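Local coordinates for gamma-D-glutamyl-L-lysine dipeptidyl-peptidase (Bacillus cereus ATCC 10987, PDB 3H41), which is a cysteine peptidase of the NlpC/P60 family that probably cleaves the gamma-D-glutamyl-L-lysine bond of murein peptides, releasing L-Ala-gamma-D-Glu, at residues Ala64-Glu69 against Val160-Gly165; Val70-Val73 against Trp79-Val82. One frame throughout, in Å; residues are numbered along the deposited sequence.

Contact 1: Ala64-Glu69 against Val160-Gly165; sequences ALLGQE and VLLPNG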
ATOM      1  N   ALA A  64      -6.463  -0.328  -1.265  1.00 12.15           N
ATOM      2  CA  ALA A  64      -6.672  -0.446   0.184  1.00 13.05           C
ATOM      3  C   ALA A  64      -6.613  -1.907   0.551  1.00 11.83           C
ATOM      4  O   ALA A  64      -7.138  -2.756  -0.191  1.00 12.11           O
ATOM      5  CB  ALA A  64      -8.015   0.161   0.588  1.00 10.21           C
ATOM      6  N   LEU A  65      -5.973  -2.212   1.677  1.00 13.40           N
ATOM      7  CA  LEU A  65      -5.791  -3.614   2.076  1.00 11.58           C
ATOM      8  C   LEU A  65      -6.944  -4.207   2.904  1.00 12.93           C
ATOM      9  O   LEU A  65      -7.651  -3.485   3.610  1.00 12.73           O
ATOM     10  CB  LEU A  65      -4.502  -3.781   2.879  1.00 11.97           C
ATOM     11  CG  LEU A  65      -3.184  -3.291   2.244  1.00 10.79           C
ATOM     12  CD1 LEU A  65      -1.958  -3.589   3.153  1.00 13.24           C
ATOM     13  CD2 LEU A  65      -3.018  -3.874   0.835  1.00  9.36           C
ATOM     14  N   LEU A  66      -7.062  -5.538   2.857  1.00 10.74           N
ATOM     15  CA  LEU A  66      -7.946  -6.305   3.721  1.00 12.43           C
ATOM     16  C   LEU A  66      -8.000  -5.695   5.118  1.00 14.31           C
ATOM     17  O   LEU A  66      -6.956  -5.438   5.745  1.00 12.83           O
ATOM     18  CB  LEU A  66      -7.468  -7.749   3.813  1.00 11.03           C
ATOM     19  CG  LEU A  66      -8.357  -8.655   4.664  1.00 10.34           C
ATOM     20  CD1 LEU A  66      -9.585  -9.024   3.891  1.00 12.84           C
ATOM     21  CD2 LEU A  66      -7.523  -9.910   5.108  1.00 11.27           C
ATOM     22  N   GLY A  67      -9.215  -5.444   5.591  1.00 11.10           N
ATOM     23  CA  GLY A  67      -9.424  -4.870   6.912  1.00 14.85           C
ATOM     24  C   GLY A  67      -9.325  -3.368   7.068  1.00 17.19           C
ATOM     25  O   GLY A  67      -9.699  -2.837   8.124  1.00 16.04           O
ATOM     26  N   GLN A  68      -8.806  -2.660   6.056  1.00 13.63           N
ATOM     27  CA  GLN A  68      -8.712  -1.210   6.122  1.00 15.74           C
ATOM     28  C   GLN A  68     -10.130  -0.626   6.145  1.00 15.79           C
ATOM     29  O   GLN A  68     -11.047  -1.171   5.493  1.00 14.55           O
ATOM     30  CB  GLN A  68      -7.897  -0.669   4.936  1.00 14.42           C
ATOM     31  CG  GLN A  68      -7.378   0.748   5.096  1.00 24.10           C
ATOM     32  CD  GLN A  68      -6.115   1.053   4.251  1.00 27.17           C
ATOM     33  OE1 GLN A  68      -5.650   0.232   3.413  1.00 18.51           O
ATOM     34  NE2 GLN A  68      -5.542   2.234   4.492  1.00 25.90           N
ATOM     35  N   GLU A  69     -10.310   0.427   6.952  1.00 15.96           N
ATOM     36  CA  GLU A  69     -11.621   1.049   7.114  1.00 16.10           C
ATOM     37  C   GLU A  69     -11.821   2.121   6.045  1.00 14.72           C
ATOM     38  O   GLU A  69     -10.887   2.835   5.691  1.00 14.05           O
ATOM     39  CB  GLU A  69     -11.743   1.702   8.476  1.00 17.50           C
ATOM     40  CG  GLU A  69     -13.168   2.152   8.809  1.00 18.48           C
ATOM     41  CD  GLU A  69     -13.300   2.666  10.253  1.00 29.92           C
ATOM     42  OE1 GLU A  69     -12.722   2.044  11.173  1.00 29.24           O
ATOM     43  OE2 GLU A  69     -13.987   3.684  10.466  1.00 26.42           O
ATOM     44  N   VAL A 160      -6.169 -14.693  14.061  1.00  9.67           N
ATOM     45  CA  VAL A 160      -6.689 -13.368  13.865  1.00  9.99           C
ATOM     46  C   VAL A 160      -8.144 -13.385  13.404  1.00 12.13           C
ATOM     47  O   VAL A 160      -8.651 -14.396  12.906  1.00 11.15           O
ATOM     48  CB  VAL A 160      -5.832 -12.603  12.788  1.00  9.64           C
ATOM     49  CG1 VAL A 160      -4.394 -12.474  13.255  1.00 12.68           C
ATOM     50  CG2 VAL A 160      -5.928 -13.350  11.429  1.00 15.48           C
ATOM     51  N   LEU A 161      -8.794 -12.246  13.508  1.00 10.92           N
ATOM     52  CA  LEU A 161     -10.163 -12.062  13.044  1.00 11.63           C
ATOM     53  C   LEU A 161     -10.191 -11.333  11.676  1.00 11.72           C
ATOM     54  O   LEU A 161      -9.556 -10.301  11.513  1.00 14.72           O
ATOM     55  CB  LEU A 161     -10.943 -11.219  14.063  1.00 13.85           C
ATOM     56  CG  LEU A 161     -12.449 -11.098  13.799  1.00 16.45           C
ATOM     57  CD1 LEU A 161     -13.169 -12.443  13.981  1.00 18.56           C
ATOM     58  CD2 LEU A 161     -13.069 -10.017  14.674  1.00 16.72           C
ATOM     59  N   LEU A 162     -10.880 -11.920  10.718  1.00 12.97           N
ATOM     60  CA  LEU A 162     -11.092 -11.340   9.383  1.00 13.60           C
ATOM     61  C   LEU A 162     -12.254 -10.319   9.382  1.00 13.88           C
ATOM     62  O   LEU A 162     -13.153 -10.377  10.218  1.00 12.75           O
ATOM     63  CB  LEU A 162     -11.401 -12.438   8.369  1.00 13.35           C
ATOM     64  CG  LEU A 162     -10.286 -13.457   8.253  1.00 15.89           C
ATOM     65  CD1 LEU A 162     -10.675 -14.502   7.229  1.00 11.04           C
ATOM     66  CD2 LEU A 162      -8.973 -12.755   7.906  1.00 19.56           C
ATOM     67  N   PRO A 163     -12.243  -9.381   8.428  1.00 13.70           N
ATOM     68  CA  PRO A 163     -13.285  -8.342   8.411  1.00 15.21           C
ATOM     69  C   PRO A 163     -14.710  -8.893   8.230  1.00 17.03           C
ATOM     70  O   PRO A 163     -15.677  -8.217   8.574  1.00 17.89           O
ATOM     71  CB  PRO A 163     -12.886  -7.438   7.221  1.00 14.70           C
ATOM     72  CG  PRO A 163     -11.657  -7.947   6.670  1.00 15.81           C
ATOM     73  CD  PRO A 163     -11.140  -9.088   7.498  1.00 12.31           C
ATOM     74  N   ASN A 164     -14.839 -10.092   7.676  1.00 16.93           N
ATOM     75  CA  ASN A 164     -16.144 -10.701   7.558  1.00 14.62           C
ATOM     76  C   ASN A 164     -16.584 -11.450   8.824  1.00 13.83           C
ATOM     77  O   ASN A 164     -17.651 -12.066   8.826  1.00 15.31           O
ATOM     78  CB  ASN A 164     -16.224 -11.603   6.339  1.00 15.47           C
ATOM     79  CG  ASN A 164     -15.408 -12.872   6.481  1.00 14.66           C
ATOM     80  OD1 ASN A 164     -14.656 -13.040   7.442  1.00 17.64           O
ATOM     81  ND2 ASN A 164     -15.568 -13.777   5.529  1.00 21.54           N
ATOM     82  N   GLY A 165     -15.789 -11.380   9.883  1.00 14.85           N
ATOM     83  CA  GLY A 165     -16.090 -12.122  11.135  1.00 17.13           C
ATOM     84  C   GLY A 165     -15.581 -13.552  11.223  1.00 16.76           C
ATOM     85  O   GLY A 165     -15.714 -14.182  12.284  1.00 15.81           O
TER
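The turn that brings Leu-66 and Gly-67 up to Pro-163 is closed by a backbone hydrogen bond, from Gln-68 N to Leu-65 O at 2.8 Å. It is a type II turn. Gly-67 takes its third place with a positive phi of 83°, a value glycine adopts easily. The turn is tied a second time. The side-chain oxygen of Gln-68 folds back to receive the backbone N-H of Leu-65, with N to OE1 at 3.0 Å and an angle of 157° at the hydrogen. This donor lies in the plane of the Gln-68 amide. The other end of that amide, NE2, is held by the backbone oxygen of His-85.

No hydrogen bond joins 64-69 to 160-165. The meeting is apolar. Leu-66 has CG anti to its N (chi1 -178°), which carries the branch out to the proline ring. There Leu-66 CD1 rests 3.6 Å from Pro-163 CG, and the two side chains cross at about a right angle. The same ring carbon, Pro-163 CG, also lies 3.7 Å from Gly-67 N, close against the turn backbone. The second methyl of the leucine reaches the next residue back: Leu-66 CD2 is 4.2 Å from Leu-162 CD2. Pro-163 belongs to a type I turn, closed by Gly-165 N bonding to Leu-162 O at 2.8 Å.

Leu-148 touches Leu-66, Leu-162 and Pro-163 alike, while Phe-10 packs on Pro-163. The contact is small and mostly buried. It sets a turn of one SH3-family domain against a turn of the next, a loop-to-loop interdomain packing that lies away from the substrate site.

Contact 2: Val70-Val73 against Trp79-Val82; sequences VTVV and WVKV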
ATOM      1  N   VAL A  70     -13.050   2.229   5.561  1.00 13.41           N
ATOM      2  CA  VAL A  70     -13.409   3.242   4.612  1.00 15.30           C
ATOM      3  C   VAL A  70     -14.729   3.907   5.056  1.00 18.17           C
ATOM      4  O   VAL A  70     -15.517   3.297   5.790  1.00 18.14           O
ATOM      5  CB  VAL A  70     -13.587   2.672   3.155  1.00 15.77           C
ATOM      6  CG1 VAL A  70     -12.325   1.857   2.707  1.00 11.65           C
ATOM      7  CG2 VAL A  70     -14.875   1.860   3.003  1.00 14.85           C
ATOM      8  N   THR A  71     -14.943   5.133   4.579  1.00 17.00           N
ATOM      9  CA  THR A  71     -16.247   5.788   4.662  1.00 15.36           C
ATOM     10  C   THR A  71     -16.922   5.716   3.288  1.00 15.36           C
ATOM     11  O   THR A  71     -16.349   6.193   2.308  1.00 18.04           O
ATOM     12  CB  THR A  71     -16.113   7.266   5.099  1.00 14.60           C
ATOM     13  OG1 THR A  71     -15.403   7.342   6.349  1.00 17.57           O
ATOM     14  CG2 THR A  71     -17.559   7.989   5.166  1.00 14.57           C
ATOM     15  N   VAL A  72     -18.108   5.118   3.216  1.00 17.62           N
ATOM     16  CA  VAL A  72     -18.857   5.034   1.962  1.00 16.33           C
ATOM     17  C   VAL A  72     -19.613   6.349   1.782  1.00 19.75           C
ATOM     18  O   VAL A  72     -20.409   6.741   2.663  1.00 17.94           O
ATOM     19  CB  VAL A  72     -19.795   3.803   1.891  1.00 15.92           C
ATOM     20  CG1 VAL A  72     -20.452   3.692   0.520  1.00 13.73           C
ATOM     21  CG2 VAL A  72     -19.052   2.511   2.237  1.00 14.02           C
ATOM     22  N   VAL A  73     -19.334   7.045   0.675  1.00 18.27           N
ATOM     23  CA  VAL A  73     -19.925   8.368   0.410  1.00 20.80           C
ATOM     24  C   VAL A  73     -20.891   8.477  -0.788  1.00 23.43           C
ATOM     25  O   VAL A  73     -21.638   9.453  -0.886  1.00 24.88           O
ATOM     26  CB  VAL A  73     -18.820   9.454   0.274  1.00 23.23           C
ATOM     27  CG1 VAL A  73     -18.001   9.587   1.601  1.00 19.25           C
ATOM     28  CG2 VAL A  73     -17.917   9.184  -0.919  1.00 23.76           C
ATOM     29  N   TRP A  79     -21.182  -0.077  -7.891  1.00 22.10           N
ATOM     30  CA  TRP A  79     -19.991   0.626  -7.431  1.00 18.36           C
ATOM     31  C   TRP A  79     -20.277   1.617  -6.318  1.00 19.70           C
ATOM     32  O   TRP A  79     -21.314   2.275  -6.312  1.00 18.87           O
ATOM     33  CB  TRP A  79     -19.345   1.358  -8.602  1.00 19.96           C
ATOM     34  CG  TRP A  79     -18.764   0.426  -9.611  1.00 18.01           C
ATOM     35  CD1 TRP A  79     -19.452  -0.294 -10.536  1.00 18.88           C
ATOM     36  CD2 TRP A  79     -17.370   0.064  -9.775  1.00 14.73           C
ATOM     37  NE1 TRP A  79     -18.574  -1.037 -11.308  1.00 18.50           N
ATOM     38  CE2 TRP A  79     -17.299  -0.848 -10.841  1.00 18.42           C
ATOM     39  CE3 TRP A  79     -16.185   0.454  -9.145  1.00 16.03           C
ATOM     40  CZ2 TRP A  79     -16.085  -1.393 -11.281  1.00 17.47           C
ATOM     41  CZ3 TRP A  79     -15.004  -0.070  -9.581  1.00 16.76           C
ATOM     42  CH2 TRP A  79     -14.957  -0.992 -10.644  1.00 15.57           C
ATOM     43  N   VAL A  80     -19.336   1.731  -5.375  1.00 17.10           N
ATOM     44  CA  VAL A  80     -19.379   2.756  -4.336  1.00 15.94           C
ATOM     45  C   VAL A  80     -18.171   3.653  -4.427  1.00 18.42           C
ATOM     46  O   VAL A  80     -17.095   3.220  -4.848  1.00 16.08           O
ATOM     47  CB  VAL A  80     -19.466   2.169  -2.903  1.00 17.82           C
ATOM     48  CG1 VAL A  80     -20.907   1.711  -2.630  1.00 17.91           C
ATOM     49  CG2 VAL A  80     -18.455   0.997  -2.659  1.00 16.94           C
ATOM     50  N   LYS A  81     -18.346   4.899  -3.987  1.00 15.76           N
ATOM     51  CA  LYS A  81     -17.265   5.814  -3.806  1.00 18.91           C
ATOM     52  C   LYS A  81     -16.983   5.794  -2.318  1.00 16.92           C
ATOM     53  O   LYS A  81     -17.933   5.794  -1.519  1.00 17.67           O
ATOM     54  CB  LYS A  81     -17.624   7.212  -4.302  1.00 19.76           C
ATOM     55  CG  LYS A  81     -16.408   8.134  -4.352  1.00 22.88           C
ATOM     56  CD  LYS A  81     -16.756   9.543  -4.778  1.00 23.22           C
ATOM     57  CE  LYS A  81     -15.497  10.389  -4.728  1.00 28.89           C
ATOM     58  NZ  LYS A  81     -15.790  11.798  -5.058  1.00 31.71           N
ATOM     59  N   VAL A  82     -15.692   5.690  -1.971  1.00 13.82           N
ATOM     60  CA  VAL A  82     -15.228   5.525  -0.584  1.00 12.14           C
ATOM     61  C   VAL A  82     -14.078   6.465  -0.306  1.00 13.97           C
ATOM     62  O   VAL A  82     -13.429   6.960  -1.233  1.00 15.28           O
ATOM     63  CB  VAL A  82     -14.855   4.038  -0.248  1.00 15.31           C
ATOM     64  CG1 VAL A  82     -15.971   3.097  -0.634  1.00 13.74           C
ATOM     65  CG2 VAL A  82     -13.563   3.573  -0.948  1.00 14.80           C
TER
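The peptide carbonyl of Lys-81 is the flat group between these strands, and Val-73 and Val-72 flank it. Val-73 CG2 lies over one face, 3.4 Å from Lys-81 O. Val-72 CG1 stands on the other side of the plane, 3.9 Å from that oxygen. Val-73 N donates to Lys-81 O at 2.9 Å with 165° at the hydrogen. The donor is tilted 26° from the carbonyl plane, toward the face that Val-73 CG2 covers. Lys-81 runs fully extended, and the inner part of its chain passes along this methyl, with Lys-81 CG 3.9 Å from Val-73 CG2.

The strands are the two arms of an antiparallel hairpin in the N-terminal SH3-family domain. They are strongly twisted: the short segments run at 120° to each other. Val-72 and Val-82 form a non-hydrogen-bonded pair. Beside it, Thr-71 O receives a CA-H contact from Val-82 CA at 3.2 Å. The hydroxyl of Thr-71 is hydrogen-bonded to His-85 and Glu-94.

Val-70, Val-72, Val-80 and Val-82 form the apolar side of the hairpin. The first torsion of Val-72 turns CG1 away from the backbone N and toward the other strand, where it lies 3.7 Å from Val-80 CG1. Val-70 meets Val-82 obliquely, CB to CB at 3.9 Å. Leu-105 packs on Val-70, Val-72 and Val-80, and Met-100 of strand 96-101 lies against Val-82.

In the fold
From the N terminus, strand 8-11 enters the first sheet before the chain reaches strand 60-65. The turn that follows carries the first half of contact 1. The next strand, 69-76, begins at once and supplies the first half of contact 2. Strand 79-84 returns beside it, so contact 2 closes a short hairpin loop. The chain then completes this domain with strands 96-101 and 105-106 and builds the second SH3-family domain. Only at 160-165 does it come back to close contact 1, a long loop that encloses contact 2. Contact 2 is thus internal to one domain, and contact 1 joins two. Their centres are about 16 Å apart.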